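Local structure of methylase yhhF (Escherichia coli, 2FPO) at residues G18-G23 with S74-G79; P51-A56 with H123-V128; E139-L144 with T168-W173. The protein methylates N2 of guanine 966 of 16S rRNA in the assembled 30S particle, with S-adenosyl-L-methionine as methyl donor. One frame throughout, in Å; residues are numbered along the deposited sequence.

Interaction 1 (G18-G23 with S74-G79)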
loop_
_atom_site.group_PDB
_atom_site.type_symbol
_atom_site.label_atom_id
_atom_site.label_comp_id
_atom_site.label_asym_id
_atom_site.label_seq_id
_atom_site.Cartn_x
_atom_site.Cartn_y
_atom_site.Cartn_z
ATOM N N GLY A 18 -13.019 2.326 8.181
ATOM C CA GLY A 18 -12.608 2.084 9.559
ATOM C C GLY A 18 -11.793 3.184 10.208
ATOM O O GLY A 18 -11.346 4.121 9.545
ATOM N N GLY A 19 -11.588 3.042 11.514
ATOM C CA GLY A 19 -10.751 3.934 12.322
ATOM C C GLY A 19 -11.318 5.314 12.639
ATOM O O GLY A 19 -12.530 5.518 12.688
ATOM N N GLN A 20 -10.435 6.276 12.841
ATOM C CA GLN A 20 -10.867 7.598 13.286
ATOM C C GLN A 20 -11.713 8.361 12.265
ATOM O O GLN A 20 -12.525 9.181 12.661
ATOM C CB GLN A 20 -9.677 8.436 13.741
ATOM C CG GLN A 20 -8.700 8.790 12.646
ATOM C CD GLN A 20 -7.459 9.431 13.206
ATOM O OE1 GLN A 20 -7.531 10.445 13.918
ATOM N NE2 GLN A 20 -6.304 8.844 12.897
ATOM N N TRP A 21 -11.547 8.074 10.968
ATOM C CA TRP A 21 -12.366 8.732 9.940
ATOM C C TRP A 21 -13.379 7.802 9.324
ATOM O O TRP A 21 -13.795 7.983 8.184
ATOM C CB TRP A 21 -11.503 9.379 8.846
ATOM C CG TRP A 21 -10.446 10.284 9.389
ATOM C CD1 TRP A 21 -10.619 11.333 10.238
ATOM C CD2 TRP A 21 -9.047 10.196 9.126
ATOM N NE1 TRP A 21 -9.402 11.918 10.516
ATOM C CE2 TRP A 21 -8.420 11.236 9.841
ATOM C CE3 TRP A 21 -8.260 9.347 8.338
ATOM C CZ2 TRP A 21 -7.033 11.443 9.799
ATOM C CZ3 TRP A 21 -6.895 9.557 8.292
ATOM C CH2 TRP A 21 -6.292 10.589 9.026
ATOM N N ARG A 22 -13.776 6.803 10.100
ATOM C CA ARG A 22 -14.694 5.774 9.631
ATOM C C ARG A 22 -15.947 6.480 9.181
ATOM O O ARG A 22 -16.478 7.327 9.909
ATOM C CB ARG A 22 -15.004 4.803 10.771
ATOM C CG ARG A 22 -16.250 4.010 10.590
ATOM C CD ARG A 22 -16.415 3.010 11.715
ATOM N NE ARG A 22 -16.932 3.628 12.937
ATOM C CZ ARG A 22 -18.195 3.557 13.342
ATOM N NH1 ARG A 22 -18.565 4.147 14.480
ATOM N NH2 ARG A 22 -19.098 2.919 12.612
ATOM N N GLY A 23 -16.385 6.171 7.967
ATOM C CA GLY A 23 -17.581 6.794 7.414
ATOM C C GLY A 23 -17.331 8.142 6.734
ATOM O O GLY A 23 -18.252 8.706 6.149
ATOM N N SER A 74 -6.215 6.242 9.084
ATOM C CA SER A 74 -7.416 6.281 9.887
ATOM C C SER A 74 -7.279 5.351 11.108
ATOM O O SER A 74 -7.658 5.716 12.228
ATOM C CB SER A 74 -8.621 5.887 9.037
ATOM O OG SER A 74 -9.821 6.085 9.763
ATOM N N ARG A 75 -6.688 4.182 10.871
ATOM C CA ARG A 75 -6.576 3.129 11.847
ATOM C C ARG A 75 -5.288 3.267 12.669
ATOM O O ARG A 75 -4.770 2.286 13.241
ATOM C CB ARG A 75 -6.682 1.791 11.134
ATOM C CG ARG A 75 -8.009 1.617 10.389
ATOM C CD ARG A 75 -7.982 0.326 9.576
ATOM N NE ARG A 75 -9.182 0.112 8.747
ATOM C CZ ARG A 75 -10.067 -0.865 8.911
ATOM N NH1 ARG A 75 -9.939 -1.745 9.905
ATOM N NH2 ARG A 75 -11.095 -0.978 8.069
ATOM N N TYR A 76 -4.796 4.510 12.708
ATOM C CA TYR A 76 -3.737 4.959 13.607
ATOM C C TYR A 76 -2.346 4.425 13.266
ATOM O O TYR A 76 -1.501 4.276 14.153
ATOM C CB TYR A 76 -4.105 4.685 15.081
ATOM C CG TYR A 76 -5.426 5.309 15.504
ATOM C CD1 TYR A 76 -5.506 6.656 15.853
ATOM C CD2 TYR A 76 -6.601 4.542 15.545
ATOM C CE1 TYR A 76 -6.723 7.231 16.254
ATOM C CE2 TYR A 76 -7.825 5.106 15.927
ATOM C CZ TYR A 76 -7.877 6.446 16.277
ATOM O OH TYR A 76 -9.083 6.990 16.660
ATOM N N ALA A 77 -2.095 4.164 11.976
ATOM C CA ALA A 77 -0.727 4.110 11.480
ATOM C C ALA A 77 0.000 5.334 12.031
ATOM O O ALA A 77 -0.579 6.406 12.097
ATOM C CB ALA A 77 -0.700 4.131 9.936
ATOM N N ALA A 78 1.258 5.160 12.423
ATOM C CA ALA A 78 2.129 6.257 12.859
ATOM C C ALA A 78 2.439 7.192 11.687
ATOM O O ALA A 78 2.444 8.429 11.841
ATOM C CB ALA A 78 3.416 5.691 13.443
ATOM N N GLY A 79 2.671 6.612 10.510
ATOM C CA GLY A 79 2.947 7.425 9.328
ATOM C C GLY A 79 2.786 6.641 8.025
ATOM O O GLY A 79 2.791 5.396 8.027
#
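Residues 18-23, in the loop between strands 13-15 and 25-27, close over the C-terminal end of helix 67-74. The Gln-20 side chain runs past Ser-74 and Tyr-76. Its CB meets the tip of Tyr-76, 3.3 Å from OH. CG sits between the backbone N and the carbonyl carbon (chi1 66°), the crowded position. There it covers the centre of the Trp-21 ring and also comes within 3.3 Å of Ser-74 O. The chain then runs out extended, and CD passes Tyr-76 CE1. The amide plane lies only 26° from that of the Tyr-76 ring. At the tip, NE2 is bonded to Leu-73 O and makes a weak bond to Ser-74 O.

Ser-74 holds the backbone of the loop. Its OG is anti to the backbone N (chi1 -173°). OG gives its proton to Gly-18 O in a very short bond of 2.5 Å, in the carbonyl plane and on a lone pair. The same OG accepts the N-H of Trp-21 at 2.9 Å. Gln-20 N binds Ser-74 O at 2.9 Å in a nearly straight bond, although the donor stands above the carbonyl plane. Trp-21 CE3 packs 3.5 Å from Ser-74 CB.

Gly-19 has positive phi, and having no side chain it can pass close to Ser-74 O. Gly-18 CA lies over one face of the Arg-75 guanidinium, whose NE forms a salt bridge with Glu-71. Tyr-76, also at positive phi, is the C-prime residue of the Schellman motif that ends the helix.

Helix 67-74 thus finishes against donors from the loop. The buried hydroxyl of Ser-74 both gives and accepts a bond, and amide N-H groups meet the carbonyls of Leu-73 and Ser-74, a match that probably suits the partial negative charge of a helix C-terminus.

Interaction 2 (P51-A56 with H123-V128)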
loop_
_atom_site.group_PDB
_atom_site.type_symbol
_atom_site.label_atom_id
_atom_site.label_comp_id
_atom_site.label_asym_id
_atom_site.label_seq_id
_atom_site.Cartn_x
_atom_site.Cartn_y
_atom_site.Cartn_z
ATOM N N PRO A 51 -3.856 -6.261 14.174
ATOM C CA PRO A 51 -2.945 -6.246 15.319
ATOM C C PRO A 51 -1.566 -5.599 15.123
ATOM O O PRO A 51 -0.773 -5.621 16.060
ATOM C CB PRO A 51 -2.813 -7.734 15.666
ATOM C CG PRO A 51 -2.967 -8.431 14.366
ATOM C CD PRO A 51 -3.931 -7.601 13.549
ATOM N N VAL A 52 -1.274 -5.045 13.936
ATOM C CA VAL A 52 0.026 -4.414 13.665
ATOM C C VAL A 52 -0.081 -2.981 13.113
ATOM O O VAL A 52 0.929 -2.297 12.957
ATOM C CB VAL A 52 0.919 -5.268 12.733
ATOM C CG1 VAL A 52 1.282 -6.610 13.419
ATOM C CG2 VAL A 52 0.241 -5.527 11.406
ATOM N N ILE A 53 -1.306 -2.557 12.809
ATOM C CA ILE A 53 -1.554 -1.301 12.102
ATOM C C ILE A 53 -1.297 -0.076 13.014
ATOM O O ILE A 53 -0.790 0.927 12.550
ATOM C CB ILE A 53 -3.005 -1.267 11.463
ATOM C CG1 ILE A 53 -3.203 -0.022 10.585
ATOM C CG2 ILE A 53 -4.086 -1.344 12.539
ATOM C CD1 ILE A 53 -2.301 -0.007 9.341
ATOM N N VAL A 54 -1.610 -0.184 14.317
ATOM C CA VAL A 54 -1.400 0.946 15.239
ATOM C C VAL A 54 0.093 1.210 15.345
ATOM O O VAL A 54 0.880 0.298 15.620
ATOM C CB VAL A 54 -2.076 0.749 16.627
ATOM C CG1 VAL A 54 -1.788 1.963 17.623
ATOM C CG2 VAL A 54 -3.585 0.546 16.453
ATOM N N ASP A 55 0.460 2.459 15.053
ATOM C CA ASP A 55 1.832 2.947 15.079
ATOM C C ASP A 55 2.735 2.352 14.024
ATOM O O ASP A 55 3.940 2.480 14.143
ATOM C CB ASP A 55 2.512 2.806 16.466
ATOM C CG ASP A 55 1.912 3.721 17.532
ATOM O OD1 ASP A 55 1.232 4.701 17.194
ATOM O OD2 ASP A 55 2.155 3.463 18.730
ATOM N N ALA A 56 2.174 1.698 13.009
ATOM C CA ALA A 56 2.969 1.200 11.875
ATOM C C ALA A 56 3.450 2.325 10.963
ATOM O O ALA A 56 2.753 3.317 10.789
ATOM C CB ALA A 56 2.169 0.182 11.043
ATOM N N HIS A 123 9.986 0.137 6.501
ATOM C CA HIS A 123 8.556 0.212 6.806
ATOM C C HIS A 123 8.041 -1.134 7.308
ATOM O O HIS A 123 8.475 -2.201 6.842
ATOM C CB HIS A 123 7.752 0.639 5.570
ATOM C CG HIS A 123 8.040 2.032 5.107
ATOM N ND1 HIS A 123 9.158 2.357 4.362
ATOM C CD2 HIS A 123 7.375 3.196 5.324
ATOM C CE1 HIS A 123 9.145 3.659 4.111
ATOM N NE2 HIS A 123 8.089 4.194 4.703
ATOM N N ASN A 124 7.088 -1.056 8.233
ATOM C CA ASN A 124 6.393 -2.197 8.797
ATOM C C ASN A 124 5.351 -2.809 7.838
ATOM O O ASN A 124 5.118 -4.039 7.856
ATOM C CB ASN A 124 5.677 -1.748 10.083
ATOM C CG ASN A 124 6.616 -1.090 11.068
ATOM O OD1 ASN A 124 7.472 -1.754 11.678
ATOM N ND2 ASN A 124 6.479 0.226 11.226
ATOM N N ILE A 125 4.723 -1.950 7.033
ATOM C CA ILE A 125 3.646 -2.352 6.113
ATOM C C ILE A 125 3.814 -1.692 4.753
ATOM O O ILE A 125 3.887 -0.459 4.649
ATOM C CB ILE A 125 2.226 -1.993 6.706
ATOM C CG1 ILE A 125 1.998 -2.687 8.068
ATOM C CG2 ILE A 125 1.079 -2.243 5.693
ATOM C CD1 ILE A 125 0.635 -2.401 8.723
ATOM N N VAL A 126 3.835 -2.494 3.705
ATOM C CA VAL A 126 3.946 -1.962 2.327
ATOM C C VAL A 126 2.826 -2.495 1.456
ATOM O O VAL A 126 2.501 -3.699 1.503
ATOM C CB VAL A 126 5.342 -2.265 1.678
ATOM C CG1 VAL A 126 5.486 -1.657 0.260
ATOM C CG2 VAL A 126 6.474 -1.782 2.570
ATOM N N PHE A 127 2.231 -1.588 0.681
ATOM C CA PHE A 127 1.162 -1.917 -0.252
ATOM C C PHE A 127 1.699 -1.895 -1.685
ATOM O O PHE A 127 2.239 -0.879 -2.137
ATOM C CB PHE A 127 -0.004 -0.934 -0.147
ATOM C CG PHE A 127 -0.549 -0.777 1.261
ATOM C CD1 PHE A 127 -1.302 -1.799 1.862
ATOM C CD2 PHE A 127 -0.347 0.403 1.962
ATOM C CE1 PHE A 127 -1.796 -1.644 3.192
ATOM C CE2 PHE A 127 -0.851 0.571 3.285
ATOM C CZ PHE A 127 -1.571 -0.458 3.895
ATOM N N VAL A 128 1.503 -3.018 -2.378
ATOM C CA VAL A 128 1.955 -3.222 -3.770
ATOM C C VAL A 128 0.776 -3.667 -4.636
ATOM O O VAL A 128 0.523 -4.858 -4.862
ATOM C CB VAL A 128 3.140 -4.234 -3.873
ATOM C CG1 VAL A 128 3.710 -4.268 -5.317
ATOM C CG2 VAL A 128 4.215 -3.923 -2.847
#
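Ile-125 points its side chain from strand 123-128 at the turn that follows helix 39-53. Its CG1 is anti to the carbonyl carbon (chi1 -59°), and CD1 continues fully extended from CA (chi2 -180°). The chain therefore meets its neighbours end on, and CD1 does most of the touching. The Ile-53 side chain crosses it at about a right angle, with the two CD1 methyls of Ile-53 and Ile-125 3.8 Å apart. Ile-53 reaches this point because its CG1 is anti to the backbone N (chi1 -173°). Val-52 crosses obliquely and is looser, its CG2 lying 4.1 Å from Ile-125 CD1. Ala-56 points its CB toward the strand, 3.8 Å from Ile-125 CD1.

The strand is the neighbour of strand 57-60 in the central sheet of a Rossmann-like, class I methyltransferase fold, and helix 39-53 packs on one face of that sheet. Leu-49 of the helix also touches Ile-125, and further along the strand Phe-127 packs on Leu-45 and Leu-49. Val-128 leads directly into an Asp-Pro-Pro-Phe sequence, the signature that lines the catalytic site in related amino-methyltransferases.

Ala-56 is where the chain leaves a type II turn begun at Ile-53, closed by a bond of 3.1 Å from Ala-56 N to Ile-53 O. The turn sets the Ala-56 methyl beside Ile-125 CD1. At the start of the strand, Asn-124 also points toward Ala-56, and the two CB atoms, of Asn-124 and Ala-56, are 4.1 Å apart. The chain turns a corner at Asn-124, so the strand direction changes just before Ile-125.

Interaction 3 (E139-L144 with T168-W173)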
loop_
_atom_site.group_PDB
_atom_site.type_symbol
_atom_site.label_atom_id
_atom_site.label_comp_id
_atom_site.label_asym_id
_atom_site.label_seq_id
_atom_site.Cartn_x
_atom_site.Cartn_y
_atom_site.Cartn_z
ATOM N N GLU A 139 9.506 -6.410 -10.072
ATOM C CA GLU A 139 10.522 -5.361 -10.020
ATOM C C GLU A 139 10.427 -4.568 -8.724
ATOM O O GLU A 139 11.439 -4.259 -8.093
ATOM C CB GLU A 139 10.334 -4.380 -11.185
ATOM C CG GLU A 139 10.807 -4.906 -12.552
ATOM C CD GLU A 139 9.798 -5.844 -13.248
ATOM O OE1 GLU A 139 8.688 -6.085 -12.716
ATOM O OE2 GLU A 139 10.133 -6.350 -14.348
ATOM N N THR A 140 9.197 -4.240 -8.350
ATOM C CA THR A 140 8.909 -3.467 -7.133
ATOM C C THR A 140 9.294 -4.288 -5.918
ATOM O O THR A 140 9.973 -3.813 -5.020
ATOM C CB THR A 140 7.396 -3.048 -7.068
ATOM O OG1 THR A 140 7.106 -2.184 -8.172
ATOM C CG2 THR A 140 7.091 -2.280 -5.773
ATOM N N ILE A 141 8.843 -5.535 -5.904
ATOM C CA ILE A 141 9.193 -6.500 -4.865
ATOM C C ILE A 141 10.718 -6.623 -4.638
ATOM O O ILE A 141 11.182 -6.631 -3.499
ATOM C CB ILE A 141 8.574 -7.866 -5.202
ATOM C CG1 ILE A 141 7.076 -7.841 -4.838
ATOM C CG2 ILE A 141 9.375 -9.059 -4.538
ATOM C CD1 ILE A 141 6.251 -8.987 -5.482
ATOM N N ASN A 142 11.490 -6.670 -5.719
ATOM C CA ASN A 142 12.954 -6.797 -5.564
ATOM C C ASN A 142 13.602 -5.524 -5.079
ATOM O O ASN A 142 14.547 -5.575 -4.303
ATOM C CB ASN A 142 13.613 -7.242 -6.857
ATOM C CG ASN A 142 13.354 -8.700 -7.171
ATOM O OD1 ASN A 142 13.263 -9.076 -8.336
ATOM N ND2 ASN A 142 13.267 -9.528 -6.142
ATOM N N LEU A 143 13.101 -4.377 -5.543
ATOM C CA LEU A 143 13.613 -3.085 -5.079
ATOM C C LEU A 143 13.327 -2.878 -3.605
ATOM O O LEU A 143 14.199 -2.416 -2.881
ATOM C CB LEU A 143 13.043 -1.929 -5.902
ATOM C CG LEU A 143 13.580 -1.877 -7.348
ATOM C CD1 LEU A 143 12.583 -1.152 -8.224
ATOM C CD2 LEU A 143 14.959 -1.248 -7.459
ATOM N N LEU A 144 12.107 -3.233 -3.166
ATOM C CA LEU A 144 11.736 -3.152 -1.735
ATOM C C LEU A 144 12.708 -3.929 -0.872
ATOM O O LEU A 144 13.251 -3.421 0.110
ATOM C CB LEU A 144 10.274 -3.624 -1.482
ATOM C CG LEU A 144 9.152 -2.714 -2.005
ATOM C CD1 LEU A 144 7.792 -3.438 -1.839
ATOM C CD2 LEU A 144 9.188 -1.368 -1.218
ATOM N N THR A 168 7.197 -14.282 -8.112
ATOM C CA THR A 168 8.529 -14.542 -7.604
ATOM C C THR A 168 8.796 -13.552 -6.462
ATOM O O THR A 168 8.671 -12.320 -6.620
ATOM C CB THR A 168 9.594 -14.469 -8.752
ATOM O OG1 THR A 168 9.208 -15.365 -9.800
ATOM C CG2 THR A 168 10.994 -14.896 -8.272
ATOM N N VAL A 169 9.099 -14.110 -5.294
ATOM C CA VAL A 169 9.437 -13.316 -4.123
ATOM C C VAL A 169 10.808 -13.770 -3.637
ATOM O O VAL A 169 11.201 -14.907 -3.904
ATOM C CB VAL A 169 8.325 -13.421 -3.007
ATOM C CG1 VAL A 169 7.017 -12.815 -3.530
ATOM C CG2 VAL A 169 8.110 -14.910 -2.548
ATOM N N PRO A 170 11.547 -12.891 -2.935
ATOM C CA PRO A 170 12.837 -13.341 -2.373
ATOM C C PRO A 170 12.636 -14.490 -1.393
ATOM O O PRO A 170 11.531 -14.688 -0.884
ATOM C CB PRO A 170 13.365 -12.091 -1.649
ATOM C CG PRO A 170 12.645 -10.940 -2.328
ATOM C CD PRO A 170 11.282 -11.470 -2.616
ATOM N N ALA A 171 13.706 -15.238 -1.149
ATOM C CA ALA A 171 13.659 -16.438 -0.334
ATOM C C ALA A 171 13.251 -16.176 1.118
ATOM O O ALA A 171 12.657 -17.030 1.759
ATOM C CB ALA A 171 15.010 -17.168 -0.405
ATOM N N ASN A 172 13.572 -14.991 1.631
ATOM C CA ASN A 172 13.170 -14.617 2.997
ATOM C C ASN A 172 11.750 -14.046 3.121
ATOM O O ASN A 172 11.355 -13.578 4.202
ATOM C CB ASN A 172 14.189 -13.649 3.617
ATOM C CG ASN A 172 14.339 -12.351 2.828
ATOM O OD1 ASN A 172 14.166 -12.319 1.606
ATOM N ND2 ASN A 172 14.669 -11.281 3.526
ATOM N N TRP A 173 10.984 -14.075 2.029
ATOM C CA TRP A 173 9.547 -13.727 2.073
ATOM C C TRP A 173 8.706 -14.994 2.094
ATOM O O TRP A 173 8.890 -15.897 1.261
ATOM C CB TRP A 173 9.127 -12.951 0.827
ATOM C CG TRP A 173 9.616 -11.556 0.698
ATOM C CD1 TRP A 173 10.837 -11.057 1.075
ATOM C CD2 TRP A 173 8.912 -10.472 0.080
ATOM N NE1 TRP A 173 10.920 -9.714 0.747
ATOM C CE2 TRP A 173 9.758 -9.336 0.131
ATOM C CE3 TRP A 173 7.650 -10.352 -0.534
ATOM C CZ2 TRP A 173 9.378 -8.098 -0.392
ATOM C CZ3 TRP A 173 7.267 -9.091 -1.039
ATOM C CH2 TRP A 173 8.137 -7.998 -0.970
#
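Apolar packing carries most of this contact, and Ile-141 is at its centre. From helix 137-146 its side chain points at the loop. CG2 is anti to the backbone N and CG1 beside it. CG2 meets the ring of Pro-170, 3.6 Å from CD. CD1 reaches toward Val-169, lying 4.4 Å from its CG1. At the margin the Asn-142 side chain crosses Pro-170 obliquely, with ND2 4.1 Å from Pro-170 CG.

The aromatic contact is a CH-pi interaction. Ile-141 CG2 stands over a face of the Trp-173 indole, 4.2 Å from the centroid of the six-membered ring and 21° off its normal. Pro-170 CD lies over the same face, so methyl and proline ring share it. Ile-141 CG1 also touches the rim of the indole, 4.0 Å from Trp-173 CH2.

Polar bonds fix the loop from within and from the helix end. Pro-170 to Trp-173 is a type I turn, closed by Trp-173 N to Pro-170 O at 3.0 Å. Glu-145 of the same helix accepts Trp-173 NE1 with OE1 and Asn-172 ND2 with OE2, holding the indole in place.

The arrangement joins the helix after strand 123-128 to the loop entering strand 173-181, the outermost strand of the antiparallel pair that ends the class I methyltransferase sheet.

Overall arrangement
From the N terminus, the chain forms the small hairpin of strands 13-15 and 25-27, and interaction 1 ties its loop to the end of helix 67-74. Helix 39-53 starts interaction 2 before interaction 1 has closed, so the two cross, and 123-128 completes the second. They also touch, where Asp-55 N probably bonds to Tyr-76 O. Helix 137-146 is the next element after strand 123-128, across a short loop. Interaction 3 follows in series, closing a shorter loop through strand 154-161 back to 168-173. Val-126 and Val-128 pack on Leu-144, which links interactions 2 and 3. Interactions 1 and 3 lie on opposite sides of the chain's centre, with centres about 28 Å apart.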